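Side-chain contact in mRNA interferase (Mycobacterium tuberculosis, PDB 6L2A), which is the toxin of a type II toxin-antitoxin system of the PemK/MazF family and probably cleaves RNA as an endonuclease: residues Val32-Asp36 with Arg37-Thr41. The protein carries 6 engineered substitutions. Numbering follows the deposited sequence.
Sequences VVSND and RANAT
S34 OG donates to N39 OD1 over 2.7 Å, meeting a lone pair of the amide oxygen in the carbonyl plane. The nitrogen of the same amide serves two acceptors. N39 ND2 donates to D36 OD1 over 2.9 Å, with the acceptor close to the plane of the N39 amide and the N-H meeting the anti lone pair of the carboxylate, whose plane is turned 62° from that amide. It also gives a more bent bond to S34 O (3.0 Å, 130° at the hydrogen), approaching from above the carbonyl plane. N39 reaches back toward the loop because its CG stands anti to the carbonyl carbon (chi1 -62°). Two of its three partner atoms are held further: S34 OG accepts from T51 N of strand 49-56, and D36 OD1 from R8 N.

N35 is the N-cap of helix 36-45. Its OD1 takes the amide of A38 at 2.9 Å, while ND2 bonds to H117 O of the second subunit. The first helical turn follows with N39 N to N35 O at 3.0 Å and A40 N to D36 O.

Farther out, V32 CG1 rests 3.6 Å from N39 ND2, and A38 CB packs against N35 ND2 and O. With two bonds given by ND2 and one accepted by OD1, the buried N39 amide has both polar ends satisfied and its flip state fixed. Through S34 and its bond to T51, the first turn of helix 36-45 is tied to the SH3-like sheet, while N35 ND2 links the cap to the dimer partner.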
loop_
_atom_site.group_PDB
_atom_site.type_symbol
_atom_site.label_atom_id
_atom_site.label_comp_id
_atom_site.label_asym_id
_atom_site.label_seq_id
_atom_site.Cartn_x
_atom_site.Cartn_y
_atom_site.Cartn_z
ATOM N N VAL A 32 3.184 -8.994 6.100
ATOM C CA VAL A 32 3.099 -9.181 4.654
ATOM C C VAL A 32 1.636 -9.228 4.237
ATOM O O VAL A 32 0.854 -10.032 4.761
ATOM C CB VAL A 32 3.829 -10.466 4.235
ATOM C CG1 VAL A 32 3.693 -10.677 2.736
ATOM C CG2 VAL A 32 5.296 -10.417 4.655
ATOM N N VAL A 33 1.256 -8.377 3.281
ATOM C CA VAL A 33 -0.138 -8.322 2.844
ATOM C C VAL A 33 -0.272 -8.461 1.331
ATOM O O VAL A 33 -1.390 -8.538 0.807
ATOM C CB VAL A 33 -0.826 -7.033 3.331
ATOM C CG1 VAL A 33 -0.888 -7.008 4.850
ATOM C CG2 VAL A 33 -0.113 -5.799 2.792
ATOM N N SER A 34 0.845 -8.487 0.610
ATOM C CA SER A 34 0.767 -8.839 -0.800
ATOM C C SER A 34 0.335 -10.298 -0.938
ATOM O O SER A 34 0.634 -11.136 -0.086
ATOM C CB SER A 34 2.108 -8.600 -1.499
ATOM O OG SER A 34 3.200 -9.072 -0.728
ATOM N N ASN A 35 -0.399 -10.591 -2.012
ATOM C CA ASN A 35 -0.921 -11.938 -2.202
ATOM C C ASN A 35 0.220 -12.932 -2.419
ATOM O O ASN A 35 1.333 -12.573 -2.816
ATOM C CB ASN A 35 -1.905 -11.979 -3.375
ATOM C CG ASN A 35 -1.220 -11.870 -4.724
ATOM O OD1 ASN A 35 -0.715 -12.855 -5.258
ATOM N ND2 ASN A 35 -1.210 -10.668 -5.287
ATOM N N ASP A 36 -0.072 -14.206 -2.148
ATOM C CA ASP A 36 0.978 -15.218 -2.145
ATOM C C ASP A 36 1.416 -15.645 -3.541
ATOM O O ASP A 36 2.485 -16.252 -3.673
ATOM C CB ASP A 36 0.530 -16.442 -1.343
ATOM C CG ASP A 36 0.794 -16.287 0.144
ATOM O OD1 ASP A 36 1.602 -15.408 0.514
ATOM O OD2 ASP A 36 0.203 -17.044 0.940
ATOM N N ARG A 37 0.630 -15.357 -4.583
ATOM C CA ARG A 37 1.136 -15.576 -5.936
ATOM C C ARG A 37 2.251 -14.590 -6.254
ATOM O O ARG A 37 3.286 -14.970 -6.815
ATOM C CB ARG A 37 0.006 -15.465 -6.964
ATOM C CG ARG A 37 -1.154 -16.422 -6.722
ATOM C CD ARG A 37 -2.202 -16.334 -7.826
ATOM N NE ARG A 37 -1.761 -16.975 -9.064
ATOM C CZ ARG A 37 -1.967 -18.256 -9.358
ATOM N NH1 ARG A 37 -1.531 -18.751 -10.509
ATOM N NH2 ARG A 37 -2.607 -19.043 -8.504
ATOM N N ALA A 38 2.064 -13.321 -5.880
ATOM C CA ALA A 38 3.127 -12.334 -6.031
ATOM C C ALA A 38 4.309 -12.655 -5.127
ATOM O O ALA A 38 5.468 -12.459 -5.515
ATOM C CB ALA A 38 2.589 -10.935 -5.733
ATOM N N ASN A 39 4.039 -13.144 -3.915
ATOM C CA ASN A 39 5.123 -13.526 -3.016
ATOM C C ASN A 39 5.903 -14.716 -3.566
ATOM O O ASN A 39 7.137 -14.728 -3.522
ATOM C CB ASN A 39 4.571 -13.847 -1.627
ATOM C CG ASN A 39 3.882 -12.663 -0.978
ATOM O OD1 ASN A 39 4.144 -11.508 -1.317
ATOM N ND2 ASN A 39 2.997 -12.947 -0.028
ATOM N N ALA A 40 5.196 -15.727 -4.081
ATOM C CA ALA A 40 5.866 -16.892 -4.652
ATOM C C ALA A 40 6.722 -16.516 -5.855
ATOM O O ALA A 40 7.760 -17.146 -6.099
ATOM C CB ALA A 40 4.837 -17.952 -5.049
ATOM N N THR A 41 6.302 -15.503 -6.617
ATOM C CA THR A 41 7.095 -15.053 -7.757
ATOM C C THR A 41 8.395 -14.406 -7.298
ATOM O O THR A 41 9.459 -14.654 -7.881
ATOM C CB THR A 41 6.287 -14.073 -8.610
ATOM O OG1 THR A 41 5.069 -14.697 -9.035
ATOM C CG2 THR A 41 7.085 -13.647 -9.838
#